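Side-chain contacts in zinc transport transcriptional regulator (Lactococcus lactis subsp. lactis, PDB 5YHY), which binds zinc and, as a winged helix-turn-helix regulator of the MarR family, probably binds DNA to control the transcription of zinc transport genes: residues A[17-20]-A[24-27]; A[37-42]-A[69-74]; A[44-47]-A[51-54]. The protein carries 1 engineered substitution. All coordinates share one frame; numbering follows the deposited sequence.

Interaction 1: residues A[17-20]-A[24-27]; sequences QFAE and EILL. With ZN (zinc ion), chain B.
Ile-25 points its CD1 methyl into the corner between Phe-18 and Ala-19, at the end of helix 4-19. This corner is the tight part of the contact. CD1 of Ile-25 lies 3.6 Å from CB of Ala-19. The same methyl meets the rim of the Phe-18 ring, near the ring plane, with CD1 of Phe-18 at 3.8 Å from CD1 of Ile-25. Further round the rim, the carbonyl O of Leu-26 sits 3.5 Å from CZ of Phe-18, again at the edge. The Phe-18 ring can reach this chain because its CG stands anti to the backbone N (chi1 -177°), which sends the ring out toward 24-27. Met-16 of the second subunit packs on both Ala-19 and Ile-25, so this corner is also part of the dimer interface.

The other end is looser. CD2 of Leu-27 approaches CZ of Phe-18 to 4.1 Å only, and the two side chains cross at about a right angle. Phe-18 as a whole stays partly exposed. Its ring also meets Lys-22 in a cation-pi contact and Phe-145 of the second subunit edge-to-face.

Leu-26 turns its side chain the other way, onto His-108, His-112 and Thr-115 of helix 102-123. Glu-24 also points away from helix 4-19, and its OE1 binds the zinc ion at 1.9 Å. OE2 is farther from the metal, at 2.7 Å. His-42, His-108 and His-112 complete the site.

The chemistry is apolar on the helix side and metal-binding on the other. Segment 24-27 gives Ile-25 CD1 and Leu-27 CD2 to an apolar contact that the second subunit helps cover, while Glu-24 turns its carboxylate to the zinc ion.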
loop_
_atom_site.group_PDB
_atom_site.type_symbol
_atom_site.label_atom_id
_atom_site.label_comp_id
_atom_site.label_asym_id
_atom_site.label_seq_id
_atom_site.Cartn_x
_atom_site.Cartn_y
_atom_site.Cartn_z
ATOM N N GLN A 17 -2.851 -1.265 4.437
ATOM C CA GLN A 17 -2.930 -0.851 5.840
ATOM C C GLN A 17 -1.575 -0.440 6.397
ATOM O O GLN A 17 -1.452 0.561 7.113
ATOM C CB GLN A 17 -3.501 -1.978 6.699
ATOM C CG GLN A 17 -4.933 -2.338 6.355
ATOM C CD GLN A 17 -5.467 -3.456 7.228
ATOM O OE1 GLN A 17 -4.962 -3.698 8.328
ATOM N NE2 GLN A 17 -6.490 -4.151 6.738
ATOM N N PHE A 18 -0.555 -1.230 6.083
ATOM C CA PHE A 18 0.785 -0.966 6.577
ATOM C C PHE A 18 1.335 0.314 5.955
ATOM O O PHE A 18 2.092 1.051 6.594
ATOM C CB PHE A 18 1.692 -2.154 6.255
ATOM C CG PHE A 18 3.090 -2.023 6.791
ATOM C CD1 PHE A 18 4.076 -1.404 6.044
ATOM C CD2 PHE A 18 3.423 -2.537 8.035
ATOM C CE1 PHE A 18 5.370 -1.292 6.535
ATOM C CE2 PHE A 18 4.716 -2.427 8.525
ATOM C CZ PHE A 18 5.684 -1.802 7.774
ATOM N N ALA A 19 0.940 0.581 4.713
ATOM C CA ALA A 19 1.535 1.669 3.938
ATOM C C ALA A 19 0.945 3.029 4.284
ATOM O O ALA A 19 1.550 4.061 4.008
ATOM C CB ALA A 19 1.379 1.403 2.452
ATOM N N GLU A 20 -0.246 3.023 4.869
ATOM C CA GLU A 20 -0.959 4.264 5.140
ATOM C C GLU A 20 -0.102 5.243 5.944
ATOM O O GLU A 20 0.454 4.885 6.980
ATOM C CB GLU A 20 -2.272 3.979 5.866
ATOM C CG GLU A 20 -3.265 5.125 5.782
ATOM C CD GLU A 20 -4.591 4.797 6.433
ATOM O OE1 GLU A 20 -4.704 3.710 7.043
ATOM O OE2 GLU A 20 -5.519 5.629 6.333
ATOM N N GLU A 24 7.588 5.281 2.487
ATOM C CA GLU A 24 8.297 4.099 2.024
ATOM C C GLU A 24 7.872 2.901 2.852
ATOM O O GLU A 24 7.575 3.036 4.036
ATOM C CB GLU A 24 9.807 4.281 2.204
ATOM C CG GLU A 24 10.531 4.854 1.012
ATOM C CD GLU A 24 12.036 4.769 1.179
ATOM O OE1 GLU A 24 12.551 5.280 2.192
ATOM O OE2 GLU A 24 12.704 4.191 0.295
ATOM N N ILE A 25 7.857 1.724 2.232
ATOM C CA ILE A 25 7.625 0.494 2.977
ATOM C C ILE A 25 8.943 0.035 3.604
ATOM O O ILE A 25 9.836 -0.453 2.916
ATOM C CB ILE A 25 7.056 -0.617 2.076
ATOM C CG1 ILE A 25 5.702 -0.197 1.490
ATOM C CG2 ILE A 25 6.912 -1.924 2.861
ATOM C CD1 ILE A 25 4.627 -0.031 2.521
ATOM N N LEU A 26 9.059 0.212 4.916
ATOM C CA LEU A 26 10.265 -0.175 5.640
ATOM C C LEU A 26 9.885 -0.979 6.868
ATOM O O LEU A 26 8.936 -0.628 7.576
ATOM C CB LEU A 26 11.059 1.059 6.069
ATOM C CG LEU A 26 11.662 1.846 4.908
ATOM C CD1 LEU A 26 12.173 3.200 5.392
ATOM C CD2 LEU A 26 12.774 1.060 4.239
ATOM N N LEU A 27 10.633 -2.049 7.117
ATOM C CA LEU A 27 10.395 -2.915 8.277
ATOM C C LEU A 27 11.361 -2.614 9.405
ATOM O O LEU A 27 12.403 -2.003 9.195
ATOM C CB LEU A 27 10.569 -4.381 7.891
ATOM C CG LEU A 27 9.532 -4.929 6.916
ATOM C CD1 LEU A 27 9.955 -6.306 6.396
ATOM C CD2 LEU A 27 8.173 -4.999 7.584
HETATM ZN ZN ZN B . 14.479 5.120 2.067
#

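Interaction 2: residues A[37-42]-A[69-74]; sequences TSTQEH and TKALKK. With ZN (zinc ion), chain B.
The side-chain amide of Gln-40 lies against the aliphatic part of a lysine and turns its polar oxygen back to its own helix. NE2 of Gln-40 is 3.7 Å from CG of Lys-74, and the two side chains cross obliquely. OE1 of Gln-40 accepts from the backbone N of Thr-37 at 3.1 Å. That N-H comes from above the carbonyl plane, 68° out of it, and not along a lone pair. In return, N of Gln-40 donates to OG1 of Thr-37, also at 3.1 Å. The pair forms a capping box at the start of helix 38-49.

The second helix, 65-77, is probably the DNA-recognition helix of the winged helix-turn-helix fold. The segments 38-42 and 69-74 cross at -73°, with axes 9.3 Å apart. The CA atoms of Ala-71 and Gln-40 are the nearest such pair across the segments, 5.4 Å apart. CB of Ala-71 fits between CG2 of Thr-39, at 3.8 Å, and CG of Gln-40.

Without the amide, as with an alanine here, the N-H of Thr-37 would probably lose its side-chain acceptor and a gap would open beside Lys-74.

On another side of helix 38-49, NE2 of His-42 binds the zinc ion at 2.0 Å. Ser-38 O lies on one face of the His-42 ring, offset toward its rim.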
loop_
_atom_site.group_PDB
_atom_site.type_symbol
_atom_site.label_atom_id
_atom_site.label_comp_id
_atom_site.label_asym_id
_atom_site.label_seq_id
_atom_site.Cartn_x
_atom_site.Cartn_y
_atom_site.Cartn_z
ATOM N N THR A 37 11.286 13.630 3.400
ATOM C CA THR A 37 10.817 12.869 2.253
ATOM C C THR A 37 11.828 11.771 1.988
ATOM O O THR A 37 12.943 11.819 2.498
ATOM C CB THR A 37 10.724 13.737 0.996
ATOM O OG1 THR A 37 12.042 14.160 0.619
ATOM C CG2 THR A 37 9.856 14.956 1.250
ATOM N N SER A 38 11.439 10.782 1.192
ATOM C CA SER A 38 12.350 9.698 0.871
ATOM C C SER A 38 13.570 10.210 0.109
ATOM O O SER A 38 14.690 9.782 0.377
ATOM C CB SER A 38 11.629 8.582 0.104
ATOM O OG SER A 38 11.122 9.053 -1.122
ATOM N N THR A 39 13.365 11.142 -0.824
ATOM C CA THR A 39 14.496 11.688 -1.562
ATOM C C THR A 39 15.480 12.355 -0.595
ATOM O O THR A 39 16.690 12.173 -0.701
ATOM C CB THR A 39 14.054 12.691 -2.646
ATOM O OG1 THR A 39 13.305 11.997 -3.651
ATOM C CG2 THR A 39 15.257 13.346 -3.297
ATOM N N GLN A 40 14.954 13.119 0.353
ATOM C CA GLN A 40 15.812 13.764 1.334
ATOM C C GLN A 40 16.604 12.736 2.144
ATOM O O GLN A 40 17.810 12.896 2.339
ATOM C CB GLN A 40 14.979 14.677 2.243
ATOM C CG GLN A 40 14.429 15.870 1.472
ATOM C CD GLN A 40 13.214 16.507 2.114
ATOM O OE1 GLN A 40 12.898 16.253 3.275
ATOM N NE2 GLN A 40 12.523 17.349 1.347
ATOM N N GLU A 41 15.930 11.673 2.585
ATOM C CA GLU A 41 16.593 10.629 3.359
ATOM C C GLU A 41 17.683 9.975 2.525
ATOM O O GLU A 41 18.754 9.642 3.027
ATOM C CB GLU A 41 15.591 9.551 3.801
ATOM C CG GLU A 41 14.487 10.033 4.727
ATOM C CD GLU A 41 14.835 9.887 6.196
ATOM O OE1 GLU A 41 16.027 9.745 6.528
ATOM O OE2 GLU A 41 13.899 9.917 7.025
ATOM N N HIS A 42 17.407 9.784 1.239
ATOM C CA HIS A 42 18.359 9.092 0.385
ATOM C C HIS A 42 19.570 9.940 0.032
ATOM O O HIS A 42 20.662 9.411 -0.126
ATOM C CB HIS A 42 17.660 8.526 -0.845
ATOM C CG HIS A 42 16.600 7.540 -0.493
ATOM N ND1 HIS A 42 15.670 7.089 -1.403
ATOM C CD2 HIS A 42 16.304 6.931 0.681
ATOM C CE1 HIS A 42 14.853 6.238 -0.812
ATOM N NE2 HIS A 42 15.213 6.129 0.456
ATOM N N THR A 69 17.687 19.776 -6.422
ATOM C CA THR A 69 17.697 21.151 -5.921
ATOM C C THR A 69 16.681 21.336 -4.791
ATOM O O THR A 69 16.997 21.927 -3.762
ATOM C CB THR A 69 17.428 22.150 -7.062
ATOM O OG1 THR A 69 18.536 22.117 -7.972
ATOM C CG2 THR A 69 17.253 23.571 -6.516
ATOM N N LYS A 70 15.470 20.815 -4.987
ATOM C CA LYS A 70 14.410 20.936 -3.990
ATOM C C LYS A 70 14.797 20.246 -2.682
ATOM O O LYS A 70 14.664 20.822 -1.597
ATOM C CB LYS A 70 13.093 20.361 -4.533
ATOM C CG LYS A 70 11.992 20.261 -3.484
ATOM C CD LYS A 70 10.678 19.791 -4.099
ATOM C CE LYS A 70 9.554 19.798 -3.068
ATOM N NZ LYS A 70 8.225 19.570 -3.708
ATOM N N ALA A 71 15.289 19.016 -2.783
ATOM C CA ALA A 71 15.648 18.254 -1.594
ATOM C C ALA A 71 16.821 18.884 -0.859
ATOM O O ALA A 71 16.835 18.928 0.373
ATOM C CB ALA A 71 15.959 16.811 -1.961
ATOM N N LEU A 72 17.813 19.361 -1.604
ATOM C CA LEU A 72 18.988 19.957 -0.976
ATOM C C LEU A 72 18.594 21.229 -0.240
ATOM O O LEU A 72 19.109 21.518 0.845
ATOM C CB LEU A 72 20.057 20.276 -2.019
ATOM C CG LEU A 72 20.813 19.092 -2.628
ATOM C CD1 LEU A 72 21.725 19.595 -3.736
ATOM C CD2 LEU A 72 21.623 18.358 -1.577
ATOM N N LYS A 73 17.689 21.999 -0.835
ATOM C CA LYS A 73 17.274 23.256 -0.225
ATOM C C LYS A 73 16.677 22.972 1.146
ATOM O O LYS A 73 17.016 23.623 2.129
ATOM C CB LYS A 73 16.259 23.979 -1.105
ATOM C CG LYS A 73 15.788 25.313 -0.537
ATOM C CD LYS A 73 14.927 26.059 -1.548
ATOM C CE LYS A 73 14.366 27.347 -0.960
ATOM N NZ LYS A 73 13.297 27.074 0.038
ATOM N N LYS A 74 15.787 21.989 1.206
ATOM C CA LYS A 74 15.144 21.632 2.466
ATOM C C LYS A 74 16.130 21.067 3.485
ATOM O O LYS A 74 16.075 21.415 4.664
ATOM C CB LYS A 74 14.010 20.636 2.232
ATOM C CG LYS A 74 13.245 20.282 3.503
ATOM C CD LYS A 74 12.563 21.511 4.088
ATOM C CE LYS A 74 11.615 21.136 5.216
ATOM N NZ LYS A 74 10.808 22.299 5.676
HETATM ZN ZN ZN B . 14.479 5.120 2.067
#

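Interaction 3: residues A[44-47]-A[51-54]; sequences LMLL and ISTN
Ser-52 OG hydrogen-bonds the backbone O of Gln-50, and Leu-46 and Leu-47 pack against this same hydroxyl. The contact lies at the turn between helix 38-49 and helix 54-61, within the winged helix-turn-helix domain. OG of Ser-52 is 3.8 Å from CD2 of Leu-47 and 4.1 Å from CG of Leu-46. The serine is buried, so the bond to Gln-50 gives its polar end a partner inside an apolar setting. Its OG stands beside its own backbone N (chi1 -54°), and this rotation presents the hydroxyl to both leucines.

The two leucines reach Ser-52 from successive positions on the helix. CG of Leu-46 is anti to the backbone N (chi1 179°), which brings that atom to the Ser-52 hydroxyl. Leu-46 also touches Ile-57 and Lys-60 of helix 54-61. Leu-47 packs on Leu-97 of strand 93-97 as well. Backbone hydrogen bonds tie Ser-52 to Trp-95 of that strand. The turn is thus held between the helices and the wing.

Ile-51 points away from the helix and packs on Leu-94. Its N is 4.1 Å from O of Leu-47, too far for a hydrogen bond. Thr-53 takes the N-cap position of helix 54-61, with its OG1 accepting from N of Lys-56.

The nearest approach of the two segments is made by one methyl of Leu-47: CD2 lies 3.7 Å from CB of Ser-52 and 3.8 Å from N of Ser-52.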
loop_
_atom_site.group_PDB
_atom_site.type_symbol
_atom_site.label_atom_id
_atom_site.label_comp_id
_atom_site.label_asym_id
_atom_site.label_seq_id
_atom_site.Cartn_x
_atom_site.Cartn_y
_atom_site.Cartn_z
ATOM N N LEU A 44 20.856 11.968 2.205
ATOM C CA LEU A 44 21.668 11.845 3.411
ATOM C C LEU A 44 22.449 10.534 3.427
ATOM O O LEU A 44 23.628 10.519 3.768
ATOM C CB LEU A 44 20.819 11.988 4.670
ATOM C CG LEU A 44 20.136 13.334 4.884
ATOM C CD1 LEU A 44 19.414 13.285 6.214
ATOM C CD2 LEU A 44 21.136 14.483 4.873
ATOM N N MET A 45 21.807 9.440 3.010
ATOM C CA MET A 45 22.512 8.165 2.905
ATOM C C MET A 45 23.664 8.225 1.925
ATOM O O MET A 45 24.724 7.656 2.165
ATOM C CB MET A 45 21.561 7.030 2.497
ATOM C CG MET A 45 20.686 6.541 3.623
ATOM S SD MET A 45 19.592 5.182 3.138
ATOM C CE MET A 45 20.761 3.977 2.536
ATOM N N LEU A 46 23.452 8.897 0.798
ATOM C CA LEU A 46 24.494 9.018 -0.197
ATOM C C LEU A 46 25.683 9.820 0.361
ATOM O O LEU A 46 26.838 9.432 0.198
ATOM C CB LEU A 46 23.930 9.658 -1.472
ATOM C CG LEU A 46 24.924 9.873 -2.602
ATOM C CD1 LEU A 46 25.611 8.569 -2.984
ATOM C CD2 LEU A 46 24.229 10.499 -3.815
ATOM N N LEU A 47 25.386 10.922 1.043
ATOM C CA LEU A 47 26.440 11.796 1.558
ATOM C C LEU A 47 27.221 11.151 2.701
ATOM O O LEU A 47 28.388 11.483 2.920
ATOM C CB LEU A 47 25.867 13.150 1.984
ATOM C CG LEU A 47 25.238 13.946 0.840
ATOM C CD1 LEU A 47 24.791 15.303 1.378
ATOM C CD2 LEU A 47 26.216 14.116 -0.318
ATOM N N ILE A 51 31.024 12.560 -0.054
ATOM C CA ILE A 51 30.741 13.961 -0.363
ATOM C C ILE A 51 30.467 14.069 -1.863
ATOM O O ILE A 51 31.208 13.509 -2.673
ATOM C CB ILE A 51 31.929 14.868 0.023
ATOM C CG1 ILE A 51 32.061 14.945 1.546
ATOM C CG2 ILE A 51 31.766 16.251 -0.580
ATOM C CD1 ILE A 51 33.296 15.694 2.016
ATOM N N SER A 52 29.405 14.780 -2.243
ATOM C CA SER A 52 28.924 14.704 -3.615
ATOM C C SER A 52 28.443 16.033 -4.178
ATOM O O SER A 52 27.918 16.874 -3.448
ATOM C CB SER A 52 27.755 13.711 -3.709
ATOM O OG SER A 52 28.082 12.441 -3.172
ATOM N N THR A 53 28.591 16.196 -5.487
ATOM C CA THR A 53 28.006 17.325 -6.205
ATOM C C THR A 53 26.513 17.131 -6.488
ATOM O O THR A 53 25.983 16.020 -6.369
ATOM C CB THR A 53 28.700 17.524 -7.566
ATOM O OG1 THR A 53 28.458 16.370 -8.384
ATOM C CG2 THR A 53 30.202 17.708 -7.384
ATOM N N ASN A 54 25.838 18.208 -6.884
ATOM C CA ASN A 54 24.450 18.097 -7.326
ATOM C C ASN A 54 24.335 17.068 -8.444
ATOM O O ASN A 54 23.399 16.267 -8.468
ATOM C CB ASN A 54 23.917 19.435 -7.842
ATOM C CG ASN A 54 23.675 20.434 -6.739
ATOM O OD1 ASN A 54 24.545 20.678 -5.909
ATOM N ND2 ASN A 54 22.487 21.026 -6.727
#

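How the interactions relate
Interactions 1 and 2 meet at the zinc ion. Each gives it one ligand, so OE1 of Glu-24 and NE2 of His-42 come within 3.3 Å although the contact centres are 20 Å apart. CD of Glu-24 also packs on CB of Ser-38, at 4.0 Å. Interactions 2 and 3 share helix 38-49, and their centres are 11 Å apart. They touch where CD1 of Leu-72 lies 3.4 Å from ND2 of Asn-54. Interaction 3 does not touch interaction 1, and the Leu-46 side chain is about 11 Å from the zinc. Helix 38-49 therefore links the metal site to the probable DNA-binding helices, a plausible route for a zinc signal.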